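Local coordinates for protein ATP:cob(I)alamin adenosyltransferase (Salmonella enterica subsp. enterica serovar Livingstone, PDB 5CX7) that probably converts cob(I)alamin to adenosylcobalamin for propanediol breakdown, and binds heme through its C-terminal domain, the part present here, at residues E[17-25]-E[37-48]; E[108-117]-E[138-147]. One frame throughout, in Å; residues are numbered along the deposited sequence.

Interaction 1 (E[17-25]-E[37-48]); sequences LHQLTRAAV and VSIVDAHGTETV. With HEM (protoporphyrin IX containing Fe), chain B.
L17, L20, T21 and A24 line the inner side of a helix that lies against an antiparallel sheet in this HbpS-like domain. CD2 of L17 packs on CG2 of I39 at 3.8 Å, while its CD1 touches CG2 of T47, the two side chains crossing at about a right angle. CB of L20 meets CD1 of I39, and the methyl of A24 sits 3.8 Å from CG2 of V37. A classic beta bulge sets T47 and V48 opposite I39, whose O accepts from the backbone N of each; L17 can thus touch two successive residues of one strand. L120 of the adjoining strand backs V37 and I39.

On its outer side the helix carries heme. H18 NE2 binds the heme iron at 2.0 Å, and H18 of a second subunit supplies the other axial ligand. R22, extended from CG to NE, lays its guanidinium over methyl CMD and pairs with E26. T21 serves both sides: CG2, anti to the backbone N, approaches heme CMC at 3.9 Å, whereas OG1 meets V48 CG1 tip to tip. That hydroxyl donates to L17 O at 2.8 Å, from the opposite face of the carbonyl plane to T21 N.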
loop_
_atom_site.group_PDB
_atom_site.type_symbol
_atom_site.label_atom_id
_atom_site.label_comp_id
_atom_site.label_asym_id
_atom_site.label_seq_id
_atom_site.Cartn_x
_atom_site.Cartn_y
_atom_site.Cartn_z
ATOM N N LEU E 17 29.576 1.921 -14.104
ATOM C CA LEU E 17 28.541 2.673 -13.362
ATOM C C LEU E 17 28.902 4.142 -13.302
ATOM O O LEU E 17 28.054 5.010 -13.471
ATOM C CB LEU E 17 28.427 2.114 -11.926
ATOM C CG LEU E 17 27.895 0.669 -11.834
ATOM C CD1 LEU E 17 28.062 0.121 -10.415
ATOM C CD2 LEU E 17 26.471 0.504 -12.319
ATOM N N HIS E 18 30.164 4.415 -12.964
ATOM C CA HIS E 18 30.651 5.738 -12.833
ATOM C C HIS E 18 30.524 6.516 -14.138
ATOM O O HIS E 18 30.090 7.653 -14.110
ATOM C CB HIS E 18 32.103 5.731 -12.306
ATOM C CG HIS E 18 32.548 7.073 -11.819
ATOM N ND1 HIS E 18 33.262 7.948 -12.613
ATOM C CD2 HIS E 18 32.336 7.720 -10.643
ATOM C CE1 HIS E 18 33.485 9.075 -11.956
ATOM N NE2 HIS E 18 32.934 8.937 -10.785
ATOM N N GLN E 19 30.946 5.914 -15.231
ATOM C CA GLN E 19 30.913 6.528 -16.550
ATOM C C GLN E 19 29.523 6.732 -17.061
ATOM O O GLN E 19 29.252 7.772 -17.615
ATOM C CB GLN E 19 31.765 5.774 -17.601
ATOM C CG GLN E 19 33.230 5.832 -17.244
ATOM C CD GLN E 19 33.712 7.271 -17.051
ATOM O OE1 GLN E 19 33.766 8.017 -18.021
ATOM N NE2 GLN E 19 34.110 7.646 -15.841
ATOM N N LEU E 20 28.636 5.767 -16.830
ATOM C CA LEU E 20 27.249 5.940 -17.202
ATOM C C LEU E 20 26.668 7.140 -16.513
ATOM O O LEU E 20 26.015 7.964 -17.172
ATOM C CB LEU E 20 26.397 4.718 -16.829
ATOM C CG LEU E 20 26.466 3.496 -17.728
ATOM C CD1 LEU E 20 25.830 2.283 -17.064
ATOM C CD2 LEU E 20 25.836 3.761 -19.080
ATOM N N THR E 21 26.906 7.240 -15.232
ATOM C CA THR E 21 26.334 8.278 -14.401
ATOM C C THR E 21 26.880 9.679 -14.742
ATOM O O THR E 21 26.152 10.626 -15.013
ATOM C CB THR E 21 26.526 7.995 -12.949
ATOM O OG1 THR E 21 26.014 6.708 -12.611
ATOM C CG2 THR E 21 25.767 9.039 -12.118
ATOM N N ARG E 22 28.181 9.773 -14.828
ATOM C CA ARG E 22 28.808 10.987 -15.305
ATOM C C ARG E 22 28.373 11.429 -16.671
ATOM O O ARG E 22 28.127 12.590 -16.858
ATOM C CB ARG E 22 30.274 10.760 -15.298
ATOM C CG ARG E 22 31.123 11.937 -15.613
ATOM C CD ARG E 22 32.623 11.740 -15.345
ATOM N NE ARG E 22 33.221 12.971 -15.840
ATOM C CZ ARG E 22 34.533 13.179 -15.978
ATOM N NH1 ARG E 22 35.422 12.266 -15.606
ATOM N NH2 ARG E 22 34.942 14.308 -16.505
ATOM N N ALA E 23 28.381 10.531 -17.651
ATOM C CA ALA E 23 27.992 10.889 -19.010
ATOM C C ALA E 23 26.537 11.314 -19.061
ATOM O O ALA E 23 26.209 12.237 -19.817
ATOM C CB ALA E 23 28.205 9.739 -19.962
ATOM N N ALA E 24 25.656 10.674 -18.270
ATOM C CA ALA E 24 24.262 11.084 -18.267
ATOM C C ALA E 24 24.152 12.490 -17.734
ATOM O O ALA E 24 23.468 13.347 -18.315
ATOM C CB ALA E 24 23.378 10.126 -17.425
ATOM N N VAL E 25 24.777 12.768 -16.607
ATOM C CA VAL E 25 24.707 14.101 -16.004
ATOM C C VAL E 25 25.312 15.170 -16.927
ATOM O O VAL E 25 24.739 16.258 -17.112
ATOM C CB VAL E 25 25.414 14.105 -14.644
ATOM C CG1 VAL E 25 25.652 15.516 -14.090
ATOM C CG2 VAL E 25 24.620 13.312 -13.618
ATOM N N VAL E 37 18.972 10.160 -12.607
ATOM C CA VAL E 37 19.651 9.020 -13.272
ATOM C C VAL E 37 19.585 7.854 -12.372
ATOM O O VAL E 37 19.860 7.982 -11.174
ATOM C CB VAL E 37 21.181 9.276 -13.492
ATOM C CG1 VAL E 37 21.848 8.129 -14.194
ATOM C CG2 VAL E 37 21.393 10.573 -14.237
ATOM N N SER E 38 19.177 6.728 -12.898
ATOM C CA SER E 38 19.080 5.569 -12.106
ATOM C C SER E 38 19.619 4.386 -12.869
ATOM O O SER E 38 19.333 4.203 -14.038
ATOM C CB SER E 38 17.595 5.287 -11.687
ATOM O OG SER E 38 17.480 3.970 -11.088
ATOM N N ILE E 39 20.369 3.572 -12.173
ATOM C CA ILE E 39 20.926 2.324 -12.727
ATOM C C ILE E 39 20.473 1.199 -11.774
ATOM O O ILE E 39 20.696 1.277 -10.596
ATOM C CB ILE E 39 22.446 2.335 -12.838
ATOM C CG1 ILE E 39 22.907 3.547 -13.677
ATOM C CG2 ILE E 39 22.944 1.063 -13.485
ATOM C CD1 ILE E 39 24.386 3.807 -13.643
ATOM N N VAL E 40 19.960 0.141 -12.385
ATOM C CA VAL E 40 19.683 -1.111 -11.693
ATOM C C VAL E 40 20.552 -2.239 -12.296
ATOM O O VAL E 40 21.054 -2.129 -13.404
ATOM C CB VAL E 40 18.188 -1.505 -11.717
ATOM C CG1 VAL E 40 17.316 -0.418 -11.136
ATOM C CG2 VAL E 40 17.746 -1.865 -13.114
ATOM N N ASP E 41 20.823 -3.249 -11.496
ATOM C CA ASP E 41 21.554 -4.406 -11.956
ATOM C C ASP E 41 20.640 -5.370 -12.695
ATOM O O ASP E 41 19.447 -5.109 -12.894
ATOM C CB ASP E 41 22.370 -5.054 -10.805
ATOM C CG ASP E 41 21.506 -5.770 -9.770
ATOM O OD1 ASP E 41 20.304 -6.007 -9.977
ATOM O OD2 ASP E 41 22.105 -6.054 -8.717
ATOM N N ALA E 42 21.196 -6.491 -13.141
ATOM C CA ALA E 42 20.412 -7.471 -13.899
ATOM C C ALA E 42 19.262 -8.084 -13.133
ATOM O O ALA E 42 18.378 -8.662 -13.749
ATOM C CB ALA E 42 21.325 -8.605 -14.410
ATOM N N HIS E 43 19.258 -7.985 -11.815
ATOM C CA HIS E 43 18.136 -8.502 -10.999
ATOM C C HIS E 43 17.160 -7.400 -10.627
ATOM O O HIS E 43 16.217 -7.619 -9.898
ATOM C CB HIS E 43 18.747 -9.182 -9.758
ATOM C CG HIS E 43 19.942 -10.005 -10.111
ATOM N ND1 HIS E 43 19.853 -11.120 -10.917
ATOM C CD2 HIS E 43 21.263 -9.788 -9.906
ATOM C CE1 HIS E 43 21.065 -11.585 -11.149
ATOM N NE2 HIS E 43 21.937 -10.795 -10.550
ATOM N N GLY E 44 17.359 -6.199 -11.152
ATOM C CA GLY E 44 16.485 -5.057 -10.838
ATOM C C GLY E 44 16.763 -4.322 -9.534
ATOM O O GLY E 44 16.014 -3.441 -9.178
ATOM N N THR E 45 17.867 -4.630 -8.866
ATOM C CA THR E 45 18.217 -3.932 -7.669
ATOM C C THR E 45 18.790 -2.581 -8.001
ATOM O O THR E 45 19.798 -2.465 -8.767
ATOM C CB THR E 45 19.224 -4.734 -6.824
ATOM O OG1 THR E 45 18.641 -6.015 -6.558
ATOM C CG2 THR E 45 19.570 -4.055 -5.480
ATOM N N GLU E 46 18.290 -1.556 -7.332
ATOM C CA GLU E 46 18.897 -0.216 -7.399
ATOM C C GLU E 46 20.357 -0.209 -7.085
ATOM O O GLU E 46 20.743 -0.577 -5.972
ATOM C CB GLU E 46 18.252 0.801 -6.393
ATOM C CG GLU E 46 16.987 1.243 -7.012
ATOM C CD GLU E 46 16.314 2.493 -6.305
ATOM O OE1 GLU E 46 15.060 2.601 -5.967
ATOM O OE2 GLU E 46 17.148 3.406 -6.091
ATOM N N THR E 47 21.156 0.348 -7.997
ATOM C CA THR E 47 22.591 0.324 -7.839
ATOM C C THR E 47 23.162 1.733 -7.741
ATOM O O THR E 47 24.032 1.977 -6.921
ATOM C CB THR E 47 23.244 -0.531 -8.955
ATOM O OG1 THR E 47 22.679 -1.833 -8.886
ATOM C CG2 THR E 47 24.780 -0.666 -8.722
ATOM N N VAL E 48 22.673 2.641 -8.579
ATOM C CA VAL E 48 23.040 4.012 -8.518
ATOM C C VAL E 48 21.826 4.874 -8.707
ATOM O O VAL E 48 21.026 4.599 -9.588
ATOM C CB VAL E 48 24.057 4.437 -9.635
ATOM C CG1 VAL E 48 24.534 5.899 -9.450
ATOM C CG2 VAL E 48 25.267 3.545 -9.645
HETATM C CHA HEM B . 36.321 10.528 -9.883
HETATM C CHB HEM B . 33.320 7.902 -7.091
HETATM C CHC HEM B . 29.699 10.253 -9.264
HETATM C CHD HEM B . 32.737 13.105 -11.666
HETATM C C1A HEM B . 35.798 9.626 -9.014
HETATM C C2A HEM B . 36.560 8.659 -8.343
HETATM C C3A HEM B . 35.712 7.918 -7.565
HETATM C C4A HEM B . 34.422 8.421 -7.710
HETATM C CMA HEM B . 36.082 6.739 -6.682
HETATM C CAA HEM B . 38.059 8.415 -8.475
HETATM C CBA HEM B . 38.204 7.239 -9.476
HETATM C CGA HEM B . 39.422 7.324 -10.362
HETATM O O1A HEM B . 40.418 6.602 -10.092
HETATM O O2A HEM B . 39.414 8.094 -11.360
HETATM C C1B HEM B . 32.051 8.329 -7.424
HETATM C C2B HEM B . 30.886 7.775 -6.892
HETATM C C3B HEM B . 29.855 8.429 -7.496
HETATM C C4B HEM B . 30.436 9.403 -8.452
HETATM C CMB HEM B . 30.876 6.658 -5.840
HETATM C CAB HEM B . 28.445 8.143 -7.166
HETATM C CBB HEM B . 27.364 8.717 -7.638
HETATM C C1C HEM B . 30.187 11.222 -10.124
HETATM C C2C HEM B . 29.373 12.088 -10.915
HETATM C C3C HEM B . 30.273 12.920 -11.602
HETATM C C4C HEM B . 31.595 12.514 -11.204
HETATM C CMC HEM B . 27.837 12.104 -10.991
HETATM C CAC HEM B . 30.063 14.037 -12.582
HETATM C CBC HEM B . 28.915 14.508 -13.002
HETATM C C1D HEM B . 33.964 12.581 -11.329
HETATM C C2D HEM B . 35.140 13.215 -11.933
HETATM C C3D HEM B . 36.181 12.493 -11.468
HETATM C C4D HEM B . 35.599 11.461 -10.564
HETATM C CMD HEM B . 35.136 14.417 -12.865
HETATM C CAD HEM B . 37.659 12.758 -11.776
HETATM C CBD HEM B . 38.068 12.512 -13.231
HETATM C CGD HEM B . 38.958 11.301 -13.406
HETATM O O1D HEM B . 40.048 11.391 -14.063
HETATM O O2D HEM B . 38.584 10.199 -12.927
HETATM N NA HEM B . 34.466 9.446 -8.630
HETATM N NB HEM B . 31.741 9.267 -8.317
HETATM N NC HEM B . 31.517 11.456 -10.357
HETATM N ND HEM B . 34.276 11.527 -10.522
HETATM FE FE HEM B . 33.073 10.407 -9.465
#

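Interaction 2 (E[108-117]-E[138-147]); sequences YALWRDGILI and IAAINVGTHQ
I138 and V143 close over Y108, L110 and I117 on the tightly packed side of this contact. CD1 of I138 presses against CB of Y108 at 3.5 Å, the two side chains crossing at about a right angle, and CG1 of I138 lies 3.7 Å from CD2 of L110. Farther along, CG1 of V143 touches CD1 of I117 and sits over one face of the R112 guanidinium, 3.4 Å from NH2. At the edge of that group NH2 makes a weak bond to N142 O, while NH1 has stronger partners in D16 and the carbonyl of V10. The hydroxyl of Y108 bonds to Q135.

Beyond helix 127-139 the chain turns back along strand 107-112, an edge strand of this chain's antiparallel sheet, and joins it through one antiparallel bridge. W111 and G144 form the hydrogen-bonded pair: W111 N reaches G144 O at 2.8 Å, and G144 N returns a bond to W111 O.

The other side faces solvent: T145, H146 and Q147 are exposed, though the W111 indole is still closely covered. Water 1 links A109 N to T145 O. The C-terminal residues run over one face of the indole, with L116 CD1 on the opposite face. CB of Q147 makes a CH-pi contact 3.7 Å from the centroid of the six-membered ring, 12° off its normal. With CG anti to the backbone N (chi1 -179°), the extended Q147 chain carries NE2 past the ring to G114 O, a 3.0 Å hydrogen bond at the type I' turn of R112 to I115. Water 2 accepts from G114 N and donates to Q147 OXT.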
loop_
_atom_site.group_PDB
_atom_site.type_symbol
_atom_site.label_atom_id
_atom_site.label_comp_id
_atom_site.label_asym_id
_atom_site.label_seq_id
_atom_site.Cartn_x
_atom_site.Cartn_y
_atom_site.Cartn_z
ATOM N N TYR E 108 16.498 1.909 -20.741
ATOM C CA TYR E 108 17.129 0.977 -21.631
ATOM C C TYR E 108 17.727 -0.187 -20.868
ATOM O O TYR E 108 18.269 -0.042 -19.776
ATOM C CB TYR E 108 18.273 1.668 -22.409
ATOM C CG TYR E 108 17.758 2.572 -23.429
ATOM C CD1 TYR E 108 17.395 3.865 -23.079
ATOM C CD2 TYR E 108 17.671 2.216 -24.755
ATOM C CE1 TYR E 108 16.972 4.742 -24.029
ATOM C CE2 TYR E 108 17.163 3.091 -25.732
ATOM C CZ TYR E 108 16.843 4.367 -25.325
ATOM O OH TYR E 108 16.373 5.314 -26.186
ATOM N N ALA E 109 17.588 -1.367 -21.444
ATOM C CA ALA E 109 18.223 -2.561 -20.955
ATOM C C ALA E 109 19.668 -2.586 -21.475
ATOM O O ALA E 109 19.940 -2.126 -22.574
ATOM C CB ALA E 109 17.498 -3.775 -21.450
ATOM N N LEU E 110 20.574 -3.042 -20.644
ATOM C CA LEU E 110 22.008 -3.031 -20.946
ATOM C C LEU E 110 22.458 -4.494 -21.103
ATOM O O LEU E 110 22.288 -5.300 -20.182
ATOM C CB LEU E 110 22.777 -2.368 -19.856
ATOM C CG LEU E 110 22.295 -0.963 -19.471
ATOM C CD1 LEU E 110 23.062 -0.445 -18.282
ATOM C CD2 LEU E 110 22.401 0.016 -20.621
ATOM N N TRP E 111 23.108 -4.779 -22.223
ATOM C CA TRP E 111 23.543 -6.138 -22.585
ATOM C C TRP E 111 25.023 -6.193 -22.983
ATOM O O TRP E 111 25.566 -5.232 -23.510
ATOM C CB TRP E 111 22.770 -6.627 -23.792
ATOM C CG TRP E 111 21.322 -6.723 -23.654
ATOM C CD1 TRP E 111 20.437 -5.720 -23.787
ATOM C CD2 TRP E 111 20.558 -7.903 -23.371
ATOM N NE1 TRP E 111 19.163 -6.189 -23.587
ATOM C CE2 TRP E 111 19.215 -7.525 -23.313
ATOM C CE3 TRP E 111 20.894 -9.251 -23.184
ATOM C CZ2 TRP E 111 18.174 -8.455 -23.089
ATOM C CZ3 TRP E 111 19.888 -10.172 -22.931
ATOM C CH2 TRP E 111 18.553 -9.789 -22.887
ATOM N N ARG E 112 25.695 -7.285 -22.608
ATOM C CA ARG E 112 27.110 -7.557 -22.994
ATOM C C ARG E 112 27.176 -9.008 -23.352
ATOM O O ARG E 112 26.862 -9.836 -22.482
ATOM C CB ARG E 112 28.109 -7.340 -21.832
ATOM C CG ARG E 112 29.127 -6.303 -22.096
ATOM C CD ARG E 112 30.186 -6.267 -20.966
ATOM N NE ARG E 112 30.407 -4.864 -20.937
ATOM C CZ ARG E 112 30.488 -4.107 -19.856
ATOM N NH1 ARG E 112 30.395 -4.597 -18.623
ATOM N NH2 ARG E 112 30.700 -2.844 -20.036
ATOM N N ASP E 113 27.700 -9.318 -24.537
ATOM C CA ASP E 113 27.916 -10.721 -24.952
ATOM C C ASP E 113 26.674 -11.591 -24.780
ATOM O O ASP E 113 26.763 -12.702 -24.238
ATOM C CB ASP E 113 29.089 -11.363 -24.177
ATOM C CG ASP E 113 30.439 -10.645 -24.385
ATOM O OD1 ASP E 113 30.615 -9.928 -25.399
ATOM O OD2 ASP E 113 31.315 -10.706 -23.467
ATOM N N GLY E 114 25.521 -11.051 -25.167
ATOM C CA GLY E 114 24.261 -11.748 -25.007
ATOM C C GLY E 114 23.688 -11.862 -23.595
ATOM O O GLY E 114 22.670 -12.529 -23.403
ATOM N N ILE E 115 24.304 -11.216 -22.606
ATOM C CA ILE E 115 23.905 -11.326 -21.215
ATOM C C ILE E 115 23.323 -9.968 -20.791
ATOM O O ILE E 115 23.957 -8.930 -20.972
ATOM C CB ILE E 115 25.091 -11.701 -20.297
ATOM C CG1 ILE E 115 25.744 -13.054 -20.726
ATOM C CG2 ILE E 115 24.674 -11.763 -18.833
ATOM C CD1 ILE E 115 24.844 -14.251 -20.553
ATOM N N LEU E 116 22.178 -10.023 -20.127
ATOM C CA LEU E 116 21.567 -8.835 -19.553
ATOM C C LEU E 116 22.335 -8.455 -18.306
ATOM O O LEU E 116 22.477 -9.226 -17.355
ATOM C CB LEU E 116 20.115 -9.110 -19.173
ATOM C CG LEU E 116 19.362 -7.936 -18.497
ATOM C CD1 LEU E 116 19.171 -6.829 -19.498
ATOM C CD2 LEU E 116 18.026 -8.427 -17.960
ATOM N N ILE E 117 22.815 -7.211 -18.243
ATOM C CA ILE E 117 23.622 -6.797 -17.076
ATOM C C ILE E 117 23.005 -5.676 -16.223
ATOM O O ILE E 117 23.564 -5.347 -15.174
ATOM C CB ILE E 117 25.100 -6.407 -17.478
ATOM C CG1 ILE E 117 25.189 -5.243 -18.474
ATOM C CG2 ILE E 117 25.811 -7.633 -18.101
ATOM C CD1 ILE E 117 26.646 -4.771 -18.744
ATOM N N ILE E 138 24.918 5.588 -22.487
ATOM C CA ILE E 138 25.183 4.232 -22.880
ATOM C C ILE E 138 26.348 4.137 -23.885
ATOM O O ILE E 138 27.184 3.253 -23.780
ATOM C CB ILE E 138 23.930 3.574 -23.422
ATOM C CG1 ILE E 138 22.951 3.282 -22.240
ATOM C CG2 ILE E 138 24.221 2.266 -24.139
ATOM C CD1 ILE E 138 21.507 3.053 -22.696
ATOM N N ALA E 139 26.391 5.078 -24.805
ATOM C CA ALA E 139 27.503 5.197 -25.762
ATOM C C ALA E 139 28.839 5.443 -25.064
ATOM O O ALA E 139 29.863 5.118 -25.644
ATOM C CB ALA E 139 27.199 6.279 -26.803
ATOM N N ALA E 140 28.868 6.017 -23.848
ATOM C CA ALA E 140 30.118 6.267 -23.129
ATOM C C ALA E 140 30.785 4.993 -22.629
ATOM O O ALA E 140 31.937 5.026 -22.255
ATOM C CB ALA E 140 29.907 7.216 -21.957
ATOM N N ILE E 141 30.072 3.881 -22.577
ATOM C CA ILE E 141 30.691 2.673 -22.144
ATOM C C ILE E 141 30.614 1.573 -23.101
ATOM O O ILE E 141 31.061 0.600 -22.661
ATOM C CB ILE E 141 30.155 2.125 -20.757
ATOM C CG1 ILE E 141 28.673 1.740 -20.808
ATOM C CG2 ILE E 141 30.364 3.191 -19.669
ATOM C CD1 ILE E 141 28.240 0.836 -19.637
ATOM N N ASN E 142 30.049 1.532 -24.307
ATOM C CA ASN E 142 30.204 0.043 -24.941
ATOM C C ASN E 142 29.592 -1.183 -24.178
ATOM O O ASN E 142 30.168 -2.044 -23.386
ATOM C CB ASN E 142 31.670 -0.132 -25.067
ATOM C CG ASN E 142 32.201 0.373 -26.358
ATOM O OD1 ASN E 142 32.189 -0.438 -27.176
ATOM N ND2 ASN E 142 32.731 1.613 -26.547
ATOM N N VAL E 143 28.298 -1.093 -24.253
ATOM C CA VAL E 143 27.456 -2.144 -23.989
ATOM C C VAL E 143 26.473 -1.928 -25.063
ATOM O O VAL E 143 26.452 -0.862 -25.667
ATOM C CB VAL E 143 26.760 -1.906 -22.621
ATOM C CG1 VAL E 143 27.690 -2.167 -21.456
ATOM C CG2 VAL E 143 26.164 -0.519 -22.517
ATOM N N GLY E 144 25.656 -2.923 -25.257
ATOM C CA GLY E 144 24.593 -2.841 -26.196
ATOM C C GLY E 144 23.267 -2.643 -25.474
ATOM O O GLY E 144 23.186 -2.820 -24.242
ATOM N N THR E 145 22.289 -2.241 -26.251
ATOM C CA THR E 145 20.905 -2.090 -25.771
ATOM C C THR E 145 19.959 -3.194 -26.239
ATOM O O THR E 145 18.772 -3.142 -25.954
ATOM C CB THR E 145 20.329 -0.757 -26.138
ATOM O OG1 THR E 145 20.374 -0.581 -27.557
ATOM C CG2 THR E 145 21.125 0.354 -25.442
ATOM N N HIS E 146 20.510 -4.204 -26.891
ATOM C CA HIS E 146 19.753 -5.374 -27.305
ATOM C C HIS E 146 20.629 -6.560 -27.170
ATOM O O HIS E 146 21.877 -6.455 -27.188
ATOM C CB HIS E 146 19.474 -5.117 -28.750
ATOM C CG HIS E 146 18.719 -6.169 -29.495
ATOM N ND1 HIS E 146 19.352 -7.183 -30.187
ATOM C CD2 HIS E 146 17.399 -6.274 -29.792
ATOM C CE1 HIS E 146 18.443 -7.917 -30.812
ATOM N NE2 HIS E 146 17.251 -7.388 -30.586
ATOM N N GLN E 147 19.968 -7.697 -26.965
ATOM C CA GLN E 147 20.662 -8.930 -26.852
ATOM C C GLN E 147 21.363 -9.227 -28.168
ATOM O O GLN E 147 20.774 -9.022 -29.226
ATOM C CB GLN E 147 19.709 -10.077 -26.590
ATOM C CG GLN E 147 20.468 -11.368 -26.457
ATOM C CD GLN E 147 19.609 -12.454 -25.880
ATOM O OE1 GLN E 147 18.470 -12.585 -26.255
ATOM N NE2 GLN E 147 20.157 -13.237 -24.972
ATOM O OXT GLN E 147 22.443 -9.788 -28.099
HETATM O O HOH W 1 17.110 -1.572 -24.368
HETATM O O HOH W 2 24.332 -8.419 -26.344
#

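In the fold
Interactions 1 and 2 meet the same sheet, in which strands 36-41 and 115-123 are neighbours, and their centres are 12 Å apart. They touch at two places. On helix 14-31, L20 CG lies 3.7 Å from I141 CD1, Q19 CB lies 3.6 Å from I141 CG2, and A23 packs on A140, so the chain leaving helix 127-139 runs against the heme-bearing helix. Where the turn after strand 36-41 passes strand 115-123, A42 CB comes within 3.2 Å of L116 O. Interaction 1 holds the axial histidine H18 itself. Interaction 2 stands behind it: the side chain of I141 is about 8 Å from that of H18 and about 12 Å from the heme.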